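Local structure of acetyl-CoA hydrolase/transferase family protein (Porphyromonas gingivalis, 2NVV) at residues Glu175-Asp178 with Pro179-Arg183; Ser106-Ala109 with Gln110-Tyr114; Gln229-Gly232 with Asp233-Ala237; Asn264-Leu267 with Gly268-Asp272. The protein binds zinc and probably hydrolyses acetyl-CoA or transfers coenzyme A between an acyl-CoA and acetate. All blocks are in the same frame, centred on the assembly; numbering follows the deposited sequence.

Interaction 1 (Glu175-Asp178 with Pro179-Arg183)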
ATOM      1  N   GLU A 175      12.786   8.696  16.975  1.00  7.61           N
ATOM      2  CA  GLU A 175      11.663   7.783  16.886  1.00  7.30           C
ATOM      3  C   GLU A 175      10.474   8.566  17.378  1.00  7.06           C
ATOM      4  O   GLU A 175      10.614   9.441  18.224  1.00  6.39           O
ATOM      5  CB  GLU A 175      11.856   6.583  17.805  1.00  8.40           C
ATOM      6  CG  GLU A 175      13.005   5.686  17.433  1.00 10.19           C
ATOM      7  CD  GLU A 175      13.121   4.511  18.368  1.00 11.23           C
ATOM      8  OE1 GLU A 175      13.396   4.743  19.570  1.00 10.04           O
ATOM      9  OE2 GLU A 175      12.932   3.362  17.895  1.00 12.72           O
ATOM     10  N   PRO A 176       9.281   8.266  16.856  1.00  6.39           N
ATOM     11  CA  PRO A 176       8.086   8.989  17.298  1.00  6.39           C
ATOM     12  C   PRO A 176       7.417   8.243  18.447  1.00  6.47           C
ATOM     13  O   PRO A 176       7.731   7.086  18.711  1.00  6.39           O
ATOM     14  CB  PRO A 176       7.216   8.989  16.051  1.00  6.39           C
ATOM     15  CG  PRO A 176       7.483   7.623  15.505  1.00  8.18           C
ATOM     16  CD  PRO A 176       8.991   7.460  15.654  1.00  6.39           C
ATOM     17  N   LEU A 177       6.504   8.911  19.140  1.00  6.53           N
ATOM     18  CA  LEU A 177       5.773   8.254  20.209  1.00  6.41           C
ATOM     19  C   LEU A 177       4.916   7.228  19.469  1.00  6.67           C
ATOM     20  O   LEU A 177       4.738   7.321  18.256  1.00  6.39           O
ATOM     21  CB  LEU A 177       4.891   9.267  20.947  1.00  6.39           C
ATOM     22  CG  LEU A 177       5.421   9.966  22.206  1.00  6.39           C
ATOM     23  CD1 LEU A 177       6.929   9.904  22.271  1.00  6.39           C
ATOM     24  CD2 LEU A 177       4.928  11.422  22.216  1.00  6.39           C
ATOM     25  N   ASP A 178       4.396   6.241  20.180  1.00  7.39           N
ATOM     26  CA  ASP A 178       3.574   5.233  19.539  1.00  7.16           C
ATOM     27  C   ASP A 178       2.111   5.424  19.916  1.00  6.52           C
ATOM     28  O   ASP A 178       1.788   6.034  20.937  1.00  6.39           O
ATOM     29  CB  ASP A 178       4.067   3.842  19.934  1.00  6.73           C
ATOM     30  CG  ASP A 178       5.438   3.525  19.354  1.00  6.39           C
ATOM     31  OD1 ASP A 178       6.244   2.847  20.029  1.00  7.64           O
ATOM     32  OD2 ASP A 178       5.706   3.956  18.211  1.00  7.83           O
ATOM     33  N   PRO A 179       1.194   4.922  19.081  1.00  6.39           N
ATOM     34  CA  PRO A 179      -0.221   5.096  19.427  1.00  6.39           C
ATOM     35  C   PRO A 179      -0.558   4.596  20.824  1.00  6.39           C
ATOM     36  O   PRO A 179       0.044   3.650  21.323  1.00  6.39           O
ATOM     37  CB  PRO A 179      -0.959   4.338  18.312  1.00  6.55           C
ATOM     38  CG  PRO A 179       0.075   3.421  17.725  1.00  6.39           C
ATOM     39  CD  PRO A 179       1.349   4.213  17.797  1.00  6.39           C
ATOM     40  N   PRO A 180      -1.551   5.216  21.469  1.00  6.60           N
ATOM     41  CA  PRO A 180      -2.342   6.331  20.941  1.00  6.68           C
ATOM     42  C   PRO A 180      -1.731   7.714  21.164  1.00  6.39           C
ATOM     43  O   PRO A 180      -2.445   8.710  21.110  1.00  6.54           O
ATOM     44  CB  PRO A 180      -3.649   6.175  21.693  1.00  6.39           C
ATOM     45  CG  PRO A 180      -3.151   5.809  23.072  1.00  6.39           C
ATOM     46  CD  PRO A 180      -2.060   4.792  22.788  1.00  6.39           C
ATOM     47  N   ALA A 181      -0.423   7.784  21.392  1.00  6.39           N
ATOM     48  CA  ALA A 181       0.236   9.059  21.665  1.00  6.39           C
ATOM     49  C   ALA A 181       1.056   9.679  20.530  1.00  6.82           C
ATOM     50  O   ALA A 181       1.681  10.711  20.712  1.00  6.46           O
ATOM     51  CB  ALA A 181       1.119   8.908  22.889  1.00  6.39           C
ATOM     52  N   ARG A 182       1.042   9.065  19.359  1.00  6.39           N
ATOM     53  CA  ARG A 182       1.843   9.588  18.271  1.00  6.39           C
ATOM     54  C   ARG A 182       1.392  10.930  17.725  1.00  6.39           C
ATOM     55  O   ARG A 182       0.204  11.176  17.553  1.00  6.39           O
ATOM     56  CB  ARG A 182       1.924   8.570  17.133  1.00  6.64           C
ATOM     57  CG  ARG A 182       2.927   8.958  16.063  1.00  6.39           C
ATOM     58  CD  ARG A 182       3.170   7.811  15.112  1.00  6.39           C
ATOM     59  NE  ARG A 182       3.807   6.668  15.757  1.00  6.39           N
ATOM     60  CZ  ARG A 182       3.943   5.471  15.187  1.00  6.39           C
ATOM     61  NH1 ARG A 182       4.539   4.485  15.850  1.00  6.47           N
ATOM     62  NH2 ARG A 182       3.476   5.250  13.959  1.00  6.39           N
ATOM     63  N   ARG A 183       2.367  11.800  17.473  1.00  6.45           N
ATOM     64  CA  ARG A 183       2.130  13.121  16.909  1.00  6.39           C
ATOM     65  C   ARG A 183       2.558  13.050  15.438  1.00  6.63           C
ATOM     66  O   ARG A 183       2.957  11.993  14.952  1.00  7.47           O
ATOM     67  CB  ARG A 183       2.970  14.168  17.638  1.00  6.39           C
ATOM     68  CG  ARG A 183       2.737  14.225  19.132  1.00  6.39           C
ATOM     69  CD  ARG A 183       1.313  14.594  19.460  1.00  6.39           C
ATOM     70  NE  ARG A 183       0.978  15.946  19.027  1.00  7.11           N
ATOM     71  CZ  ARG A 183      -0.239  16.479  19.136  1.00  6.39           C
ATOM     72  NH1 ARG A 183      -1.231  15.766  19.658  1.00  6.39           N
ATOM     73  NH2 ARG A 183      -0.460  17.727  18.739  1.00  6.71           N
TER

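Interaction 2 (Ser106-Ala109 with Gln110-Tyr114)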
ATOM      1  N   SER A 106       9.732   0.772   5.869  1.00  6.39           N
ATOM      2  CA  SER A 106       9.306   1.793   6.828  1.00  6.39           C
ATOM      3  C   SER A 106       8.573   1.264   8.059  1.00  6.39           C
ATOM      4  O   SER A 106       8.405   1.990   9.036  1.00  6.39           O
ATOM      5  CB  SER A 106       8.398   2.818   6.139  1.00  6.85           C
ATOM      6  OG  SER A 106       7.107   2.283   5.918  1.00  6.39           O
ATOM      7  N   THR A 107       8.140   0.005   8.026  1.00 14.86           N
ATOM      8  CA  THR A 107       7.370  -0.552   9.140  1.00 14.86           C
ATOM      9  C   THR A 107       8.082  -1.373  10.204  1.00 14.86           C
ATOM     10  O   THR A 107       7.515  -1.573  11.275  1.00  6.39           O
ATOM     11  CB  THR A 107       6.205  -1.413   8.621  1.00 14.86           C
ATOM     12  OG1 THR A 107       6.720  -2.601   8.008  1.00 14.86           O
ATOM     13  CG2 THR A 107       5.405  -0.656   7.583  1.00 14.86           C
ATOM     14  N   LEU A 108       9.302  -1.840   9.932  1.00 14.86           N
ATOM     15  CA  LEU A 108      10.038  -2.677  10.893  1.00 14.86           C
ATOM     16  C   LEU A 108      10.323  -2.053  12.263  1.00 14.86           C
ATOM     17  O   LEU A 108      10.187  -2.713  13.298  1.00  6.44           O
ATOM     18  CB  LEU A 108      11.358  -3.163  10.281  1.00 14.86           C
ATOM     19  CG  LEU A 108      12.210  -4.076  11.176  1.00 14.86           C
ATOM     20  CD1 LEU A 108      11.428  -5.313  11.564  1.00 14.86           C
ATOM     21  CD2 LEU A 108      13.469  -4.471  10.446  1.00 14.86           C
ATOM     22  N   ALA A 109      10.732  -0.790  12.267  1.00  6.39           N
ATOM     23  CA  ALA A 109      11.030  -0.098  13.516  1.00  6.46           C
ATOM     24  C   ALA A 109       9.852  -0.033  14.487  1.00  6.68           C
ATOM     25  O   ALA A 109       9.970  -0.452  15.640  1.00  6.39           O
ATOM     26  CB  ALA A 109      11.535   1.307  13.229  1.00  6.39           C
ATOM     27  N   GLN A 110       8.717   0.488  14.036  1.00  6.39           N
ATOM     28  CA  GLN A 110       7.570   0.594  14.921  1.00  6.39           C
ATOM     29  C   GLN A 110       6.995  -0.754  15.307  1.00  6.49           C
ATOM     30  O   GLN A 110       6.544  -0.937  16.437  1.00  6.39           O
ATOM     31  CB  GLN A 110       6.466   1.455  14.300  1.00  6.39           C
ATOM     32  CG  GLN A 110       5.951   0.955  12.983  1.00  6.39           C
ATOM     33  CD  GLN A 110       4.603   1.558  12.611  1.00  6.39           C
ATOM     34  OE1 GLN A 110       4.387   2.762  12.739  1.00  6.39           O
ATOM     35  NE2 GLN A 110       3.695   0.720  12.135  1.00  6.66           N
ATOM     36  N   ASP A 111       7.003  -1.698  14.375  1.00  6.39           N
ATOM     37  CA  ASP A 111       6.461  -3.024  14.646  1.00  6.52           C
ATOM     38  C   ASP A 111       7.305  -3.762  15.665  1.00  6.39           C
ATOM     39  O   ASP A 111       6.831  -4.683  16.329  1.00  6.50           O
ATOM     40  CB  ASP A 111       6.355  -3.825  13.349  1.00  7.65           C
ATOM     41  CG  ASP A 111       5.174  -3.395  12.501  1.00  7.46           C
ATOM     42  OD1 ASP A 111       4.590  -2.332  12.791  1.00  6.39           O
ATOM     43  OD2 ASP A 111       4.827  -4.115  11.540  1.00  9.68           O
ATOM     44  N   LEU A 112       8.565  -3.357  15.771  1.00  6.39           N
ATOM     45  CA  LEU A 112       9.476  -3.950  16.735  1.00  7.17           C
ATOM     46  C   LEU A 112       9.056  -3.401  18.086  1.00  6.39           C
ATOM     47  O   LEU A 112       8.969  -4.130  19.063  1.00  6.39           O
ATOM     48  CB  LEU A 112      10.916  -3.545  16.420  1.00  6.39           C
ATOM     49  CG  LEU A 112      11.692  -4.524  15.531  1.00  6.96           C
ATOM     50  CD1 LEU A 112      12.987  -3.884  15.034  1.00  6.39           C
ATOM     51  CD2 LEU A 112      11.974  -5.796  16.331  1.00  6.39           C
ATOM     52  N   ARG A 113       8.786  -2.099  18.126  1.00  6.74           N
ATOM     53  CA  ARG A 113       8.364  -1.438  19.346  1.00  6.39           C
ATOM     54  C   ARG A 113       7.005  -1.961  19.793  1.00  6.39           C
ATOM     55  O   ARG A 113       6.753  -2.086  20.987  1.00  7.15           O
ATOM     56  CB  ARG A 113       8.314   0.078  19.133  1.00  6.90           C
ATOM     57  CG  ARG A 113       9.659   0.695  18.764  1.00  7.05           C
ATOM     58  CD  ARG A 113       9.673   2.189  19.036  1.00  6.39           C
ATOM     59  NE  ARG A 113       8.700   2.909  18.217  1.00  6.39           N
ATOM     60  CZ  ARG A 113       8.939   3.400  17.008  1.00  6.55           C
ATOM     61  NH1 ARG A 113       7.971   4.032  16.359  1.00  6.39           N
ATOM     62  NH2 ARG A 113      10.142   3.271  16.456  1.00  6.52           N
ATOM     63  N   TYR A 114       6.137  -2.272  18.834  1.00  6.39           N
ATOM     64  CA  TYR A 114       4.803  -2.802  19.125  1.00  6.39           C
ATOM     65  C   TYR A 114       4.895  -4.212  19.717  1.00  6.39           C
ATOM     66  O   TYR A 114       3.931  -4.721  20.282  1.00  7.37           O
ATOM     67  CB  TYR A 114       3.945  -2.852  17.848  1.00  6.39           C
ATOM     68  CG  TYR A 114       3.656  -1.499  17.238  1.00  6.39           C
ATOM     69  CD1 TYR A 114       3.933  -0.324  17.938  1.00  6.39           C
ATOM     70  CD2 TYR A 114       3.082  -1.390  15.967  1.00  6.39           C
ATOM     71  CE1 TYR A 114       3.647   0.933  17.386  1.00  6.39           C
ATOM     72  CE2 TYR A 114       2.791  -0.140  15.412  1.00  6.39           C
ATOM     73  CZ  TYR A 114       3.078   1.014  16.129  1.00  6.39           C
ATOM     74  OH  TYR A 114       2.804   2.249  15.598  1.00  6.39           O
TER

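Interaction 3 (Gln229-Gly232 with Asp233-Ala237)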
ATOM      1  N   GLN A 229      19.994   3.618 -21.466  1.00  6.95           N
ATOM      2  CA  GLN A 229      20.131   5.004 -21.901  1.00  6.72           C
ATOM      3  C   GLN A 229      18.749   5.447 -22.355  1.00  6.39           C
ATOM      4  O   GLN A 229      18.289   6.537 -22.020  1.00  6.39           O
ATOM      5  CB  GLN A 229      21.086   5.118 -23.084  1.00  6.94           C
ATOM      6  CG  GLN A 229      22.547   4.884 -22.775  1.00 10.86           C
ATOM      7  CD  GLN A 229      23.116   5.931 -21.838  1.00 13.87           C
ATOM      8  OE1 GLN A 229      22.969   5.835 -20.616  1.00 13.81           O
ATOM      9  NE2 GLN A 229      23.761   6.951 -22.409  1.00 12.93           N
ATOM     10  N   ALA A 230      18.102   4.575 -23.126  1.00  6.39           N
ATOM     11  CA  ALA A 230      16.768   4.820 -23.645  1.00  7.28           C
ATOM     12  C   ALA A 230      15.782   5.000 -22.490  1.00  6.39           C
ATOM     13  O   ALA A 230      15.079   6.008 -22.415  1.00  6.39           O
ATOM     14  CB  ALA A 230      16.339   3.653 -24.533  1.00  6.39           C
ATOM     15  N   ILE A 231      15.741   4.022 -21.591  1.00  6.39           N
ATOM     16  CA  ILE A 231      14.852   4.076 -20.448  1.00  6.39           C
ATOM     17  C   ILE A 231      15.028   5.371 -19.662  1.00  6.39           C
ATOM     18  O   ILE A 231      14.054   6.067 -19.378  1.00  6.39           O
ATOM     19  CB  ILE A 231      15.087   2.864 -19.505  1.00  6.39           C
ATOM     20  CG1 ILE A 231      14.572   1.586 -20.171  1.00  6.39           C
ATOM     21  CG2 ILE A 231      14.402   3.107 -18.149  1.00  6.39           C
ATOM     22  CD1 ILE A 231      14.851   0.326 -19.414  1.00  6.39           C
ATOM     23  N   GLY A 232      16.266   5.694 -19.315  1.00  6.39           N
ATOM     24  CA  GLY A 232      16.529   6.909 -18.562  1.00  6.39           C
ATOM     25  C   GLY A 232      16.035   8.185 -19.232  1.00  6.39           C
ATOM     26  O   GLY A 232      15.557   9.103 -18.568  1.00  6.39           O
ATOM     27  N   ASP A 233      16.155   8.249 -20.553  1.00  6.39           N
ATOM     28  CA  ASP A 233      15.728   9.419 -21.295  1.00  6.39           C
ATOM     29  C   ASP A 233      14.223   9.505 -21.265  1.00  6.39           C
ATOM     30  O   ASP A 233      13.654  10.589 -21.090  1.00  6.39           O
ATOM     31  CB  ASP A 233      16.191   9.332 -22.753  1.00  7.50           C
ATOM     32  CG  ASP A 233      15.982  10.641 -23.510  1.00  6.90           C
ATOM     33  OD1 ASP A 233      16.788  11.573 -23.313  1.00  7.71           O
ATOM     34  OD2 ASP A 233      15.007  10.744 -24.281  1.00  6.43           O
ATOM     35  N   ASN A 234      13.568   8.365 -21.442  1.00  6.39           N
ATOM     36  CA  ASN A 234      12.115   8.350 -21.437  1.00  6.39           C
ATOM     37  C   ASN A 234      11.554   8.863 -20.126  1.00  6.39           C
ATOM     38  O   ASN A 234      10.577   9.611 -20.122  1.00  6.42           O
ATOM     39  CB  ASN A 234      11.591   6.951 -21.719  1.00  6.39           C
ATOM     40  CG  ASN A 234      11.928   6.489 -23.115  1.00  6.39           C
ATOM     41  OD1 ASN A 234      12.170   7.301 -23.993  1.00  6.39           O
ATOM     42  ND2 ASN A 234      11.930   5.178 -23.329  1.00  6.39           N
ATOM     43  N   VAL A 235      12.178   8.466 -19.019  1.00  6.39           N
ATOM     44  CA  VAL A 235      11.745   8.903 -17.701  1.00  6.39           C
ATOM     45  C   VAL A 235      11.843  10.413 -17.582  1.00  6.39           C
ATOM     46  O   VAL A 235      10.880  11.075 -17.218  1.00  6.39           O
ATOM     47  CB  VAL A 235      12.601   8.274 -16.590  1.00  6.39           C
ATOM     48  CG1 VAL A 235      12.129   8.777 -15.230  1.00  6.39           C
ATOM     49  CG2 VAL A 235      12.510   6.759 -16.658  1.00  6.58           C
ATOM     50  N   ALA A 236      13.014  10.951 -17.899  1.00  6.39           N
ATOM     51  CA  ALA A 236      13.250  12.393 -17.830  1.00  6.39           C
ATOM     52  C   ALA A 236      12.343  13.203 -18.765  1.00  6.39           C
ATOM     53  O   ALA A 236      11.802  14.240 -18.365  1.00  6.39           O
ATOM     54  CB  ALA A 236      14.700  12.684 -18.138  1.00  6.39           C
ATOM     55  N   ALA A 237      12.179  12.742 -20.003  1.00  6.39           N
ATOM     56  CA  ALA A 237      11.322  13.449 -20.953  1.00  6.70           C
ATOM     57  C   ALA A 237       9.843  13.404 -20.542  1.00  6.72           C
ATOM     58  O   ALA A 237       9.089  14.349 -20.773  1.00  6.39           O
ATOM     59  CB  ALA A 237      11.493  12.858 -22.337  1.00  6.71           C
TER

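Interaction 4 (Asn264-Leu267 with Gly268-Asp272)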
ATOM      1  N   ASN A 264      20.831   4.923 -12.465  1.00  6.69           N
ATOM      2  CA  ASN A 264      21.950   5.787 -12.832  1.00  6.39           C
ATOM      3  C   ASN A 264      21.661   6.524 -14.127  1.00  6.39           C
ATOM      4  O   ASN A 264      21.997   7.697 -14.270  1.00  6.39           O
ATOM      5  CB  ASN A 264      23.221   4.965 -13.005  1.00  6.39           C
ATOM      6  CG  ASN A 264      23.751   4.442 -11.703  1.00  6.39           C
ATOM      7  OD1 ASN A 264      24.564   3.520 -11.680  1.00  7.28           O
ATOM      8  ND2 ASN A 264      23.302   5.028 -10.607  1.00  6.54           N
ATOM      9  N   ALA A 265      21.039   5.826 -15.065  1.00  6.39           N
ATOM     10  CA  ALA A 265      20.698   6.415 -16.350  1.00  6.39           C
ATOM     11  C   ALA A 265      19.614   7.473 -16.160  1.00  6.39           C
ATOM     12  O   ALA A 265      19.673   8.551 -16.763  1.00  6.39           O
ATOM     13  CB  ALA A 265      20.220   5.329 -17.314  1.00  6.39           C
ATOM     14  N   VAL A 266      18.629   7.162 -15.318  1.00  6.39           N
ATOM     15  CA  VAL A 266      17.542   8.088 -15.043  1.00  6.67           C
ATOM     16  C   VAL A 266      18.109   9.367 -14.440  1.00  6.39           C
ATOM     17  O   VAL A 266      17.831  10.468 -14.927  1.00  6.39           O
ATOM     18  CB  VAL A 266      16.497   7.453 -14.091  1.00  6.47           C
ATOM     19  CG1 VAL A 266      15.462   8.479 -13.681  1.00  6.39           C
ATOM     20  CG2 VAL A 266      15.808   6.306 -14.793  1.00  6.39           C
ATOM     21  N   LEU A 267      18.924   9.222 -13.398  1.00  6.39           N
ATOM     22  CA  LEU A 267      19.543  10.375 -12.753  1.00  6.55           C
ATOM     23  C   LEU A 267      20.357  11.200 -13.743  1.00  6.39           C
ATOM     24  O   LEU A 267      20.298  12.426 -13.737  1.00  6.39           O
ATOM     25  CB  LEU A 267      20.436   9.915 -11.598  1.00  6.39           C
ATOM     26  CG  LEU A 267      19.675   9.377 -10.380  1.00  6.51           C
ATOM     27  CD1 LEU A 267      20.625   8.662  -9.441  1.00  6.49           C
ATOM     28  CD2 LEU A 267      18.974  10.519  -9.678  1.00  6.39           C
ATOM     29  N   GLY A 268      21.120  10.519 -14.594  1.00  6.39           N
ATOM     30  CA  GLY A 268      21.922  11.215 -15.586  1.00  6.39           C
ATOM     31  C   GLY A 268      21.043  11.983 -16.554  1.00  6.39           C
ATOM     32  O   GLY A 268      21.308  13.144 -16.858  1.00  6.39           O
ATOM     33  N   ALA A 269      19.983  11.336 -17.029  1.00  6.39           N
ATOM     34  CA  ALA A 269      19.067  11.967 -17.970  1.00  6.39           C
ATOM     35  C   ALA A 269      18.458  13.234 -17.376  1.00  6.39           C
ATOM     36  O   ALA A 269      18.406  14.270 -18.027  1.00  6.39           O
ATOM     37  CB  ALA A 269      17.985  10.993 -18.357  1.00  6.39           C
ATOM     38  N   LEU A 270      18.002  13.147 -16.133  1.00  6.90           N
ATOM     39  CA  LEU A 270      17.420  14.288 -15.439  1.00  6.74           C
ATOM     40  C   LEU A 270      18.422  15.441 -15.404  1.00  6.71           C
ATOM     41  O   LEU A 270      18.080  16.582 -15.703  1.00  7.77           O
ATOM     42  CB  LEU A 270      17.038  13.891 -14.007  1.00  6.39           C
ATOM     43  CG  LEU A 270      15.913  12.865 -13.824  1.00  6.39           C
ATOM     44  CD1 LEU A 270      15.929  12.361 -12.386  1.00  6.39           C
ATOM     45  CD2 LEU A 270      14.551  13.483 -14.166  1.00  6.39           C
ATOM     46  N   GLY A 271      19.659  15.132 -15.029  1.00  6.39           N
ATOM     47  CA  GLY A 271      20.690  16.144 -14.970  1.00  6.54           C
ATOM     48  C   GLY A 271      20.970  16.784 -16.321  1.00  8.27           C
ATOM     49  O   GLY A 271      21.280  17.977 -16.398  1.00  7.52           O
ATOM     50  N   ASP A 272      20.856  16.010 -17.396  1.00  9.03           N
ATOM     51  CA  ASP A 272      21.124  16.546 -18.724  1.00 10.21           C
ATOM     52  C   ASP A 272      19.927  17.198 -19.422  1.00 10.18           C
ATOM     53  O   ASP A 272      20.075  17.815 -20.479  1.00 10.16           O
ATOM     54  CB  ASP A 272      21.719  15.455 -19.614  1.00 12.76           C
ATOM     55  CG  ASP A 272      23.243  15.359 -19.488  1.00 16.16           C
ATOM     56  OD1 ASP A 272      23.839  14.508 -20.184  1.00 17.46           O
ATOM     57  OD2 ASP A 272      23.851  16.131 -18.702  1.00 17.58           O
TER

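Interaction 1 (Glu175-Asp178 with Pro179-Arg183)
Pro179 comes straight after Asp178 and starts a tight reversal of the chain in which Asp178 O accepts the N-H of Ala181 (2.9 Å from Ala181 N). The peptide bond before Pro180 is cis, which makes Asp178-Ala181 a type VI beta turn with a proline at both inner corners. Ala181 closes the turn and leans on Leu177: its CB is 4.3 Å from Leu177 CB, and Leu177 CB also rests on the Ala181 carbonyl. Arg182 then folds back over Pro176-Asp178. Its chain leaves with CG anti to the backbone N (chi1 -171°) and bends at chi3, bringing the guanidinium alongside the backbone of Leu177. There NE points almost straight at Leu177 O, 2.7 Å away at 169°, the oxygen lying in the guanidinium plane and the N-H in the carbonyl plane. Beside it NH1 of Arg182 makes a salt bridge to Asp178 OD2 (2.7 Å), met on its anti side with the two flat groups 66° apart. Pro179 CD covers one face of the guanidinium and Pro176 CG the other, 3.8 Å from Arg182 NE, so two proline rings and two edge bonds fix its orientation. Arg113 shares Asp178 OD2, while Arg182 NH2 reaches Gln110 OE1. Arg183 leads away and makes a cation-pi contact with Tyr188 of the second subunit. The turn belongs to the loop between strands 154-160 and 199-200, with Pro176 against helix 333-336, helix 108-113 beside the Asp178-Arg182 pair, and Leu345 of the second subunit packing on Pro179.

Interaction 2 (Ser106-Ala109 with Gln110-Tyr114)
Ala109 O and Gln110 CA lie over the same face of the Arg113 guanidinium, Gln110 CA above its centre and Ala109 O 3.8 Å from Arg113 NH2. A bend at chi3 of Arg113 turns the group back along the short helix 108-113 of the N-terminal domain, laying it flat against the backbone. Its nitrogens are held by carboxylates from elsewhere in the fold, those of Glu175 and Glu334 besides Asp178. The other flat group, the Tyr114 ring, has Gln110 O above one face near the rim; Tyr387 of the second subunit stacks on this ring, and Phe116 meets it edge to face. The backbone bonds of the helix are uneven. Asp111 N binds Thr107 O at 3.1 Å. Arg113 N binds Ala109 O with an equally good angle. Leu112 N, in contrast, divides itself between Leu108 O and Ala109 O, and both of its bonds are weak. That splitting mixes alpha and 3-10 character. On the apolar side Leu108 CG meets Leu112 CD1 at 3.9 Å, and Leu112 goes on to pack against Leu151 of helix 145-151. Thr107 turns its hydroxyl back to His104 O. On the polar side Gln110 CG sits between its own backbone N and carbonyl carbon (chi1 59°), 3.4 Å from Thr107 O. The extended chain beyond it offers OE1 to Arg182 NH2 and carries NE2 to a 3.2 Å hydrogen bond with Asp111 OD1, which it meets nearly along the C-O axis and close to the amide plane of Gln110.

Interaction 3 (Gln229-Gly232 with Asp233-Ala237)
Gly232 passes its carbonyl forward to Ala236: Ala236 N lies 3.2 Å from Gly232 O, and the N-H is nearly straight on target at 171°. Having no side chain, Gly232 puts nothing between its backbone and the neighbouring helix 261-272, whose Val266 comes up against its CA. Asp233, one residue on, has its N-H bound to Gln229 O (3.1 Å), and its CB rests 3.5 Å from Ala230 O. A chi1 of -170° then swings its carboxylate clear of the earlier turn, toward the exposed side. Ile231 is buried like Gly232. Its carbonyl oxygen accepts the N-H of Val235 at 3.1 Å, and Val235 CG2 folds over the same oxygen at 3.2 Å; the two CG2 methyls of Ile231 and Val235 are then 4.4 Å apart, a light contact along one ridge. This ridge, in helix 226-245, leans on Thr392 of strand 389-392 and on Val262 and Val266 of helix 261-272, Val262 being a predicted CoA-binding residue. Asn234 lies over Ala230 O but gives its amide hydrogen to Ser424 O at the end of strand 421-424. Between these two turns the polar bonds are all made by main chain, the ordinary i to i+4 pattern of an alpha helix, which leaves the apolar side chains, with the Asn234 amide, to hold the helix against its neighbours and the carboxylate to face solvent.

Interaction 4 (Asn264-Leu267 with Gly268-Asp272)
Val266 and Leu270 make the tight side of this turn of helix 261-272. They lie side by side and point the same way, with Val266 CG1 and Leu270 CD1 4.1 Å apart. Beneath them Leu270 N binds Val266 O at 2.9 Å and 168°, and Leu270 CG settles over that same oxygen at 3.3 Å. With CG anti to its carbonyl carbon (chi1 -66°), Leu270 runs back toward the earlier turn, where its CD1 also approaches Leu267 CD2 at a looser 4.5 Å. All three residues are buried: Val266 faces helix 226-245, Leu270 reaches Phe279, and Leu267 touches Met281 of strand 279-282 and Ala289, Val290 and Leu293 of helix 288-295. The rest of the turn is more open. Gly268 and Gly271 are partly exposed, as is Asn264, though it rests on Ala289, and Asp272, the last residue of the helix, is exposed. Here contact is almost all backbone: Gly268 N to Asn264 O at 3.0 Å and Gly271 N to Leu267 O at 3.1 Å. Ala269 stands at the border, its N 2.8 Å from Ala265 O and its CB over that carbonyl, with Ala236 beyond. The helix follows strand 255-257, and the predicted CoA-binding residues Gly258 to Val262 span the turn and its first residues, consistent with a Rossmann-type strand-turn-helix. Both sides share the i to i+4 bonds; branched apolar side chains fasten the buried side to helices 226-245 and 288-295 and to strand 279-282, while the open side adds little from side chains.

In the fold
Along the chain the order is interaction 2, 1, 3, 4, and in space they form two pairs. Interactions 1 and 2 both belong to the N-terminal domain, with centres 12 Å apart; a salt bridge and a hydrogen bond tie the loop to helix 108-113, and both contacts touch the second subunit. Interactions 3 and 4 have centres only 8 Å apart, on the adjacent helices 226-245 and 261-272, joined where Gly232, Val235 and Ala236 meet Val266 and Ala269. The pairs are well separated, about 20 Å at the nearest atoms of interactions 2 and 4. One pair thus lies at the dimer interface, the other beside the predicted CoA-binding turn.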